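Local coordinates for saframycin Mx1 synthetase B (Legionella pneumophila subsp. pneumophila, PDB 3KXW), which belongs to the AMP-binding enzyme family of the ANL clan and holds 5'-O-[(S)-(dodecanoyloxy)(hydroxy)phosphoryl]adenosine in a pocket, at residues Lys106-Arg109 with Ile110-Ser114; Ser176-Met180 with His181-Val185; Thr349-Lys352 with Glu353-Gln356. All coordinates share one frame; numbering follows the deposited sequence.

Contact 1: residues Lys106-Arg109 with Ile110-Ser114; sequences KAQR and IVTNS
Gln108 and Thr112 meet one turn apart on helix 101-114 and illustrate how an alpha-helix lets a hydroxyl share a carbonyl that the main chain already uses. The backbone ladder sets the frame. Successive i to i+4 bonds run from Ile110 N to Lys106 O, from Val111 N to Ala107 O at 2.9 Å, from Thr112 N to Gln108 O, and from Asn113 N to Arg109 O. The Val111 bond is fairly straight, with 166° at its hydrogen.

Side-chain hydroxyls add second grips. Thr112 OG1 stands beside its own backbone N (chi1 -58°), a position from which it donates to Gln108 O over 2.9 Å. The amide and the hydroxyl approach this carbonyl from opposite faces of its plane, so the oxygen is held twice. The Gln108 side chain bends at chi2 and brings OE1 to 3.1 Å from Thr112 OG1, crossing the threonine side chain at a slant. The Arg109 chain is extended from CG to NE, and NE forms a salt bridge with Asp105 OD2, one turn earlier.

Apolar contacts occupy another side of the helix. Lys106 and Ile110 run alongside each other and point the same way, with Lys106 CG 4.0 Å from Ile110 CD1, while Lys106 NZ continues to Gln534 OE1. Ile110 itself is buried against Val93 and Ile95 of strand 91-95 and Tyr174 of strand 169-174, and Ala107 also rests on Ile95. The helix thereby joins two sheets of the AMP-binding domain fold. In the final turn, Ser114 repeats the shared-carbonyl arrangement: its N and OG both donate to Ile110 O, with OG 2.8 Å away and above the carbonyl plane.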
ATOM      1  N   LYS A 106     -11.183 -12.122  -5.501  1.00 23.71           N
ATOM      2  CA  LYS A 106      -9.788 -12.096  -5.070  1.00 23.77           C
ATOM      3  C   LYS A 106      -9.580 -13.041  -3.883  1.00 22.83           C
ATOM      4  O   LYS A 106      -8.621 -13.812  -3.845  1.00 21.41           O
ATOM      5  CB  LYS A 106      -9.349 -10.660  -4.729  1.00 26.52           C
ATOM      6  CG  LYS A 106      -8.012 -10.575  -3.992  1.00 27.49           C
ATOM      7  CD  LYS A 106      -7.231  -9.320  -4.327  1.00 32.65           C
ATOM      8  CE  LYS A 106      -7.800  -8.089  -3.661  1.00 30.21           C
ATOM      9  NZ  LYS A 106      -6.792  -6.993  -3.744  1.00 35.62           N
ATOM     10  N   ALA A 107     -10.489 -12.986  -2.915  1.00 22.30           N
ATOM     11  CA  ALA A 107     -10.407 -13.884  -1.763  1.00 21.63           C
ATOM     12  C   ALA A 107     -10.439 -15.349  -2.195  1.00 20.21           C
ATOM     13  O   ALA A 107      -9.660 -16.157  -1.714  1.00 17.46           O
ATOM     14  CB  ALA A 107     -11.533 -13.582  -0.749  1.00 22.07           C
ATOM     15  N   GLN A 108     -11.345 -15.707  -3.099  1.00 19.93           N
ATOM     16  CA  GLN A 108     -11.409 -17.087  -3.557  1.00 18.68           C
ATOM     17  C   GLN A 108     -10.115 -17.522  -4.253  1.00 19.14           C
ATOM     18  O   GLN A 108      -9.659 -18.656  -4.096  1.00 17.91           O
ATOM     19  CB  GLN A 108     -12.598 -17.291  -4.511  1.00 21.62           C
ATOM     20  CG  GLN A 108     -12.578 -18.654  -5.199  1.00 23.31           C
ATOM     21  CD  GLN A 108     -12.848 -19.785  -4.223  1.00 24.91           C
ATOM     22  OE1 GLN A 108     -11.958 -20.576  -3.887  1.00 27.25           O
ATOM     23  NE2 GLN A 108     -14.073 -19.849  -3.738  1.00 22.99           N
ATOM     24  N   ARG A 109      -9.528 -16.635  -5.052  1.00 19.13           N
ATOM     25  CA  ARG A 109      -8.281 -16.993  -5.730  1.00 18.72           C
ATOM     26  C   ARG A 109      -7.148 -17.162  -4.723  1.00 17.76           C
ATOM     27  O   ARG A 109      -6.283 -17.995  -4.906  1.00 17.70           O
ATOM     28  CB  ARG A 109      -7.902 -15.964  -6.804  1.00 21.01           C
ATOM     29  CG  ARG A 109      -8.849 -15.920  -7.993  1.00 23.28           C
ATOM     30  CD  ARG A 109      -8.628 -14.670  -8.854  1.00 27.08           C
ATOM     31  NE  ARG A 109      -9.762 -14.497  -9.757  1.00 28.46           N
ATOM     32  CZ  ARG A 109      -9.915 -15.190 -10.878  1.00 32.64           C
ATOM     33  NH1 ARG A 109      -8.983 -16.057 -11.250  1.00 33.29           N
ATOM     34  NH2 ARG A 109     -10.988 -15.006 -11.640  1.00 35.25           N
ATOM     35  N   ILE A 110      -7.172 -16.373  -3.655  1.00 16.67           N
ATOM     36  CA  ILE A 110      -6.156 -16.481  -2.609  1.00 16.97           C
ATOM     37  C   ILE A 110      -6.332 -17.776  -1.805  1.00 17.17           C
ATOM     38  O   ILE A 110      -5.366 -18.483  -1.499  1.00 16.04           O
ATOM     39  CB  ILE A 110      -6.150 -15.230  -1.721  1.00 17.07           C
ATOM     40  CG1 ILE A 110      -5.473 -14.087  -2.476  1.00 16.38           C
ATOM     41  CG2 ILE A 110      -5.430 -15.495  -0.401  1.00 17.31           C
ATOM     42  CD1 ILE A 110      -5.516 -12.734  -1.758  1.00 19.99           C
ATOM     43  N   VAL A 111      -7.573 -18.117  -1.500  1.00 15.60           N
ATOM     44  CA  VAL A 111      -7.832 -19.395  -0.850  1.00 16.83           C
ATOM     45  C   VAL A 111      -7.366 -20.580  -1.696  1.00 17.20           C
ATOM     46  O   VAL A 111      -6.755 -21.506  -1.189  1.00 16.70           O
ATOM     47  CB  VAL A 111      -9.326 -19.546  -0.444  1.00 18.77           C
ATOM     48  CG1 VAL A 111      -9.647 -21.009  -0.001  1.00 19.51           C
ATOM     49  CG2 VAL A 111      -9.657 -18.556   0.652  1.00 17.43           C
ATOM     50  N   THR A 112      -7.643 -20.547  -2.989  1.00 18.40           N
ATOM     51  CA  THR A 112      -7.241 -21.656  -3.844  1.00 19.20           C
ATOM     52  C   THR A 112      -5.716 -21.794  -3.902  1.00 19.55           C
ATOM     53  O   THR A 112      -5.188 -22.894  -3.900  1.00 19.08           O
ATOM     54  CB  THR A 112      -7.817 -21.473  -5.240  1.00 21.32           C
ATOM     55  OG1 THR A 112      -9.254 -21.385  -5.133  1.00 19.83           O
ATOM     56  CG2 THR A 112      -7.421 -22.651  -6.162  1.00 22.18           C
ATOM     57  N   ASN A 113      -5.024 -20.662  -3.965  1.00 18.27           N
ATOM     58  CA  ASN A 113      -3.571 -20.664  -4.041  1.00 19.25           C
ATOM     59  C   ASN A 113      -2.929 -21.125  -2.720  1.00 19.02           C
ATOM     60  O   ASN A 113      -2.090 -22.030  -2.707  1.00 18.43           O
ATOM     61  CB  ASN A 113      -3.067 -19.270  -4.467  1.00 19.06           C
ATOM     62  CG  ASN A 113      -1.548 -19.198  -4.619  1.00 18.86           C
ATOM     63  OD1 ASN A 113      -0.926 -20.008  -5.314  1.00 21.32           O
ATOM     64  ND2 ASN A 113      -0.948 -18.222  -3.972  1.00 15.27           N
ATOM     65  N   SER A 114      -3.354 -20.519  -1.615  1.00 17.61           N
ATOM     66  CA  SER A 114      -2.668 -20.685  -0.334  1.00 16.31           C
ATOM     67  C   SER A 114      -3.156 -21.881   0.489  1.00 16.61           C
ATOM     68  O   SER A 114      -2.469 -22.296   1.416  1.00 16.56           O
ATOM     69  CB  SER A 114      -2.790 -19.408   0.509  1.00 16.12           C
ATOM     70  OG  SER A 114      -4.127 -19.197   0.907  1.00 16.00           O
TER

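Contact 2: residues Ser176-Met180 with His181-Val185; sequences SGSTM and HPKGV
Ser178 and Lys183 close the loop that carries the Ser-Gly-Ser-Thr and Pro-Lys-Gly sequence, the glycine-, serine- and threonine-rich signature of AMP-binding enzymes. It is a compact example of a turn spanned by one side-chain bond and a water, with a weaker CA-H...O contact inside the bend.

The polar side-chain link comes first. Lys183 NZ donates to Ser178 OG over 2.8 Å. The lysine chain is extended as far as CE and then bends (chi4 73°), bringing the ammonium back beside the serine hydroxyl; CD also passes 3.6 Å from Ser178 OG. The same NZ forms a salt bridge with Glu419 OE1, so one ammonium serves both the turn and Glu419.

A water carries the backbone link. It lies 2.7 Å from Gly177 O, within hydrogen-bonding distance, and accepts from Lys183 N at 3.1 Å, spanning the two arms of the turn. Gly177 and Ser178 both have positive phi, which swings the chain round at this point.

Apolar and weaker contacts fill the bend. Ser178 O lies 3.2 Å from Pro182 CA in a CA-H...O contact, while the proline ring sets CD 3.7 Å from Thr179 O, an oxygen buried here with no polar partner in the model. The ring of His181 lies with one face toward the preceding carbonyl, and Met180 O lies 3.3 Å from His181 CG; Met180 is present as selenomethionine.

Around the loop, Thr179 OG1 bonds to Asn467 O and Met180 touches His468. On leaving the turn the chain enters strand 184-188, whose Val185 pairs through its backbone with Gln173 near the end of antiparallel strand 169-174, and Pro182 touches both Tyr174 of that strand and Arg109 and Ile110 of helix 101-114.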
ATOM      1  N   SER A 176      -0.768  -6.197  -5.408  1.00 31.42           N
ATOM      2  CA  SER A 176      -1.796  -5.798  -6.360  1.00 35.40           C
ATOM      3  C   SER A 176      -1.367  -6.290  -7.737  1.00 35.29           C
ATOM      4  O   SER A 176      -0.231  -6.746  -7.942  1.00 36.04           O
ATOM      5  CB  SER A 176      -1.977  -4.281  -6.388  1.00 35.30           C
ATOM      6  OG  SER A 176      -0.814  -3.652  -6.907  1.00 41.20           O
ATOM      7  N   GLY A 177      -2.263  -6.171  -8.697  1.00 33.05           N
ATOM      8  CA  GLY A 177      -1.947  -6.654 -10.006  1.00 32.08           C
ATOM      9  C   GLY A 177      -2.069  -8.153  -9.926  1.00 33.00           C
ATOM     10  O   GLY A 177      -2.499  -8.703  -8.905  1.00 31.98           O
ATOM     11  N   SER A 178      -1.701  -8.809 -11.018  1.00 33.11           N
ATOM     12  CA  SER A 178      -1.921 -10.229 -11.159  1.00 29.49           C
ATOM     13  C   SER A 178      -3.283 -10.580 -10.581  1.00 29.70           C
ATOM     14  O   SER A 178      -3.391 -11.509  -9.794  1.00 28.29           O
ATOM     15  CB  SER A 178      -0.818 -11.016 -10.452  1.00 28.16           C
ATOM     16  OG  SER A 178       0.441 -10.731 -11.011  1.00 33.44           O
ATOM     17  N   THR A 179      -4.327  -9.848 -10.970  1.00 28.55           N
ATOM     18  CA  THR A 179      -5.647 -10.112 -10.404  1.00 28.65           C
ATOM     19  C   THR A 179      -6.086 -11.548 -10.670  1.00 29.83           C
ATOM     20  O   THR A 179      -6.797 -12.139  -9.854  1.00 28.00           O
ATOM     21  CB  THR A 179      -6.714  -9.135 -10.922  1.00 28.97           C
ATOM     22  OG1 THR A 179      -6.689  -9.119 -12.354  1.00 27.01           O
ATOM     23  CG2 THR A 179      -6.422  -7.728 -10.419  1.00 27.72           C
HETATM   24  N   MSE A 180      -5.637 -12.123 -11.786  1.00 26.88           N
HETATM   25  CA  MSE A 180      -6.076 -13.473 -12.169  1.00 28.10           C
HETATM   26  C   MSE A 180      -5.342 -14.608 -11.460  1.00 28.98           C
HETATM   27  O   MSE A 180      -5.921 -15.666 -11.222  1.00 30.97           O
HETATM   28  CB  MSE A 180      -6.036 -13.659 -13.691  1.00 31.37           C
HETATM   29  CG  MSE A 180      -6.934 -12.655 -14.452  1.00 31.97           C
HETATM   30 SE   MSE A 180      -8.867 -12.738 -13.940  1.00 61.73          SE
HETATM   31  CE  MSE A 180      -9.190 -14.596 -14.478  1.00 38.95           C
ATOM     32  N   HIS A 181      -4.069 -14.402 -11.131  1.00 26.53           N
ATOM     33  CA  HIS A 181      -3.349 -15.363 -10.300  1.00 25.47           C
ATOM     34  C   HIS A 181      -2.560 -14.594  -9.244  1.00 23.99           C
ATOM     35  O   HIS A 181      -1.371 -14.365  -9.403  1.00 21.05           O
ATOM     36  CB  HIS A 181      -2.403 -16.219 -11.144  1.00 27.84           C
ATOM     37  CG  HIS A 181      -3.096 -17.054 -12.177  1.00 32.15           C
ATOM     38  ND1 HIS A 181      -3.744 -18.235 -11.872  1.00 37.08           N
ATOM     39  CD2 HIS A 181      -3.235 -16.885 -13.514  1.00 31.17           C
ATOM     40  CE1 HIS A 181      -4.259 -18.755 -12.974  1.00 31.42           C
ATOM     41  NE2 HIS A 181      -3.966 -17.956 -13.983  1.00 38.28           N
ATOM     42  N   PRO A 182      -3.240 -14.158  -8.179  1.00 24.38           N
ATOM     43  CA  PRO A 182      -2.613 -13.265  -7.205  1.00 21.59           C
ATOM     44  C   PRO A 182      -1.306 -13.861  -6.715  1.00 20.95           C
ATOM     45  O   PRO A 182      -1.241 -15.073  -6.456  1.00 19.10           O
ATOM     46  CB  PRO A 182      -3.635 -13.210  -6.064  1.00 19.74           C
ATOM     47  CG  PRO A 182      -4.944 -13.428  -6.742  1.00 24.90           C
ATOM     48  CD  PRO A 182      -4.651 -14.436  -7.847  1.00 23.61           C
ATOM     49  N   LYS A 183      -0.295 -13.013  -6.567  1.00 18.98           N
ATOM     50  CA  LYS A 183       1.045 -13.460  -6.153  1.00 18.39           C
ATOM     51  C   LYS A 183       1.233 -13.248  -4.663  1.00 16.95           C
ATOM     52  O   LYS A 183       1.201 -12.108  -4.186  1.00 17.80           O
ATOM     53  CB  LYS A 183       2.126 -12.668  -6.898  1.00 17.29           C
ATOM     54  CG  LYS A 183       2.189 -12.923  -8.400  1.00 18.96           C
ATOM     55  CD  LYS A 183       3.153 -11.899  -9.035  1.00 21.72           C
ATOM     56  CE  LYS A 183       3.735 -12.380 -10.359  1.00 25.23           C
ATOM     57  NZ  LYS A 183       2.708 -12.331 -11.436  1.00 28.12           N
ATOM     58  N   GLY A 184       1.388 -14.348  -3.930  1.00 15.42           N
ATOM     59  CA  GLY A 184       1.615 -14.310  -2.496  1.00 15.61           C
ATOM     60  C   GLY A 184       3.098 -14.397  -2.191  1.00 15.09           C
ATOM     61  O   GLY A 184       3.717 -15.469  -2.280  1.00 15.01           O
ATOM     62  N   VAL A 185       3.681 -13.253  -1.868  1.00 14.37           N
ATOM     63  CA  VAL A 185       5.110 -13.180  -1.605  1.00 13.40           C
ATOM     64  C   VAL A 185       5.429 -13.850  -0.267  1.00 13.22           C
ATOM     65  O   VAL A 185       4.815 -13.542   0.758  1.00 13.83           O
ATOM     66  CB  VAL A 185       5.586 -11.717  -1.588  1.00 14.35           C
ATOM     67  CG1 VAL A 185       7.063 -11.643  -1.182  1.00 13.40           C
ATOM     68  CG2 VAL A 185       5.310 -11.062  -2.963  1.00 14.54           C
TER
HETATM   69  O   HOH W   1      -0.766 -10.047  -7.268  1.00 30.69           O

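Contact 3: residues Thr349-Lys352 with Glu353-Gln356; sequences TLAK and EQFQ
From Ala351 to Gln354 the chain leaves strand 347-350, of a two-stranded antiparallel sheet with 371-374, by a bend in which Lys352 takes helical angles (phi -58°, psi -42°) and Glu353 is extended again. The main tie across this bend is made by a glutamine amide. Gln354 is bent at chi2, and its NE2 donates to Ala351 O over 2.8 Å, with 159° at the hydrogen and the carbonyl oxygen close to the amide plane. The same nitrogen also bonds to His361 O, so it is gripped from two stretches of chain. Leu350 and Gln354 cross at about a right angle, Leu350 CB coming within 3.4 Å of Gln354 NE2.

A water also spans the bend: it accepts from Gln354 N at 2.8 Å and donates weakly to Lys352 O. Glu353, with its chain bent at chi2, reaches forward along the chain, OE2 accepting from Phe355 N at 3.0 Å on its anti side. The Phe355 ring meets His361 edge-to-face, and over the centre of one of its faces sits Glu353 CG, 3.7 Å above the plane.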
ATOM      1  N   THR A 349      15.945  17.396 -13.766  1.00 22.90           N
ATOM      2  CA  THR A 349      15.123  17.909 -14.842  1.00 22.79           C
ATOM      3  C   THR A 349      15.524  17.232 -16.127  1.00 24.80           C
ATOM      4  O   THR A 349      16.668  17.350 -16.568  1.00 23.35           O
ATOM      5  CB  THR A 349      15.282  19.425 -14.999  1.00 27.54           C
ATOM      6  OG1 THR A 349      14.991  20.069 -13.750  1.00 28.58           O
ATOM      7  CG2 THR A 349      14.347  19.941 -16.077  1.00 29.62           C
ATOM      8  N   LEU A 350      14.596  16.489 -16.713  1.00 23.73           N
ATOM      9  CA  LEU A 350      14.876  15.811 -17.960  1.00 24.46           C
ATOM     10  C   LEU A 350      14.297  16.601 -19.127  1.00 26.92           C
ATOM     11  O   LEU A 350      13.275  17.290 -18.990  1.00 24.07           O
ATOM     12  CB  LEU A 350      14.299  14.394 -17.985  1.00 26.43           C
ATOM     13  CG  LEU A 350      14.488  13.430 -16.812  1.00 27.25           C
ATOM     14  CD1 LEU A 350      14.570  11.995 -17.310  1.00 24.85           C
ATOM     15  CD2 LEU A 350      15.680  13.778 -15.937  1.00 24.48           C
ATOM     16  N   ALA A 351      14.949  16.473 -20.279  1.00 25.87           N
ATOM     17  CA  ALA A 351      14.475  17.071 -21.525  1.00 27.13           C
ATOM     18  C   ALA A 351      13.229  16.376 -22.063  1.00 27.03           C
ATOM     19  O   ALA A 351      13.016  15.188 -21.826  1.00 27.63           O
ATOM     20  CB  ALA A 351      15.592  17.033 -22.580  1.00 25.96           C
ATOM     21  N   LYS A 352      12.418  17.104 -22.825  1.00 28.64           N
ATOM     22  CA  LYS A 352      11.254  16.493 -23.453  1.00 31.27           C
ATOM     23  C   LYS A 352      11.677  15.331 -24.339  1.00 31.30           C
ATOM     24  O   LYS A 352      11.035  14.282 -24.372  1.00 31.51           O
ATOM     25  CB  LYS A 352      10.491  17.508 -24.295  1.00 34.43           C
ATOM     26  CG  LYS A 352       9.182  16.936 -24.825  1.00 37.45           C
ATOM     27  CD  LYS A 352       8.577  17.791 -25.926  1.00 39.43           C
ATOM     28  CE  LYS A 352       7.280  17.171 -26.440  1.00 44.86           C
ATOM     29  NZ  LYS A 352       7.474  15.763 -26.930  1.00 47.66           N
ATOM     30  N   GLU A 353      12.763  15.534 -25.070  1.00 30.46           N
ATOM     31  CA  GLU A 353      13.245  14.539 -26.003  1.00 30.28           C
ATOM     32  C   GLU A 353      14.286  13.649 -25.338  1.00 28.99           C
ATOM     33  O   GLU A 353      15.339  14.128 -24.940  1.00 29.91           O
ATOM     34  CB  GLU A 353      13.867  15.236 -27.216  1.00 30.51           C
ATOM     35  CG  GLU A 353      14.388  14.276 -28.251  1.00 33.03           C
ATOM     36  CD  GLU A 353      13.296  13.409 -28.835  1.00 35.50           C
ATOM     37  OE1 GLU A 353      12.229  13.961 -29.229  1.00 41.75           O
ATOM     38  OE2 GLU A 353      13.501  12.176 -28.905  1.00 33.63           O
ATOM     39  N   GLN A 354      13.994  12.357 -25.246  1.00 27.80           N
ATOM     40  CA  GLN A 354      14.908  11.398 -24.637  1.00 28.05           C
ATOM     41  C   GLN A 354      15.541  10.458 -25.654  1.00 29.05           C
ATOM     42  O   GLN A 354      16.263   9.530 -25.291  1.00 27.20           O
ATOM     43  CB  GLN A 354      14.182  10.593 -23.560  1.00 26.86           C
ATOM     44  CG  GLN A 354      13.744  11.437 -22.388  1.00 25.47           C
ATOM     45  CD  GLN A 354      14.924  11.964 -21.581  1.00 25.04           C
ATOM     46  OE1 GLN A 354      15.911  11.254 -21.350  1.00 23.86           O
ATOM     47  NE2 GLN A 354      14.826  13.207 -21.141  1.00 25.12           N
ATOM     48  N   PHE A 355      15.256  10.701 -26.929  1.00 31.71           N
ATOM     49  CA  PHE A 355      15.856   9.928 -28.015  1.00 33.32           C
ATOM     50  C   PHE A 355      15.602   8.434 -27.844  1.00 37.34           C
ATOM     51  O   PHE A 355      14.508   8.041 -27.427  1.00 38.49           O
ATOM     52  CB  PHE A 355      17.356  10.246 -28.135  1.00 32.29           C
ATOM     53  CG  PHE A 355      17.647  11.717 -28.309  1.00 29.52           C
ATOM     54  CD1 PHE A 355      17.561  12.315 -29.565  1.00 28.83           C
ATOM     55  CD2 PHE A 355      17.997  12.501 -27.217  1.00 29.05           C
ATOM     56  CE1 PHE A 355      17.821  13.662 -29.726  1.00 28.48           C
ATOM     57  CE2 PHE A 355      18.257  13.845 -27.364  1.00 28.79           C
ATOM     58  CZ  PHE A 355      18.174  14.437 -28.630  1.00 28.39           C
ATOM     59  N   GLN A 356      16.604   7.609 -28.146  1.00 37.85           N
ATOM     60  CA  GLN A 356      16.423   6.149 -28.197  1.00 37.61           C
ATOM     61  C   GLN A 356      17.576   5.348 -27.585  1.00 37.71           C
ATOM     62  O   GLN A 356      17.580   4.116 -27.617  1.00 40.24           O
ATOM     63  CB  GLN A 356      16.215   5.703 -29.656  1.00 40.01           C
ATOM     64  CG  GLN A 356      14.841   6.036 -30.201  1.00 42.56           C
ATOM     65  CD  GLN A 356      13.796   5.060 -29.705  1.00 48.61           C
ATOM     66  OE1 GLN A 356      14.022   3.846 -29.712  1.00 51.95           O
ATOM     67  NE2 GLN A 356      12.651   5.577 -29.261  1.00 50.23           N
TER
HETATM   68  O   HOH W   2      11.487  11.326 -26.077  1.00 32.46           O

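Contacts 1 and 2 form one neighbourhood, their centres 10 Å apart, whereas contact 3 is remote: its centre lies 43 Å from that of contact 1 and 34 Å from that of contact 2. Arg109 joins the first two. Its NH1 makes a weak hydrogen bond to Met180 O at 3.1 Å, its CD lies 3.3 Å from Thr179 O, and its CB is 3.7 Å from Pro182 CD. Both lie near, but not against, the bound 5'-O-[(S)-(dodecanoyloxy)(hydroxy)phosphoryl]adenosine: it is about 10 Å from the side chain of Lys106 and about 9 Å from that of Lys183. The side chain of Leu350 in contact 3 is about 13 Å from the same ligand.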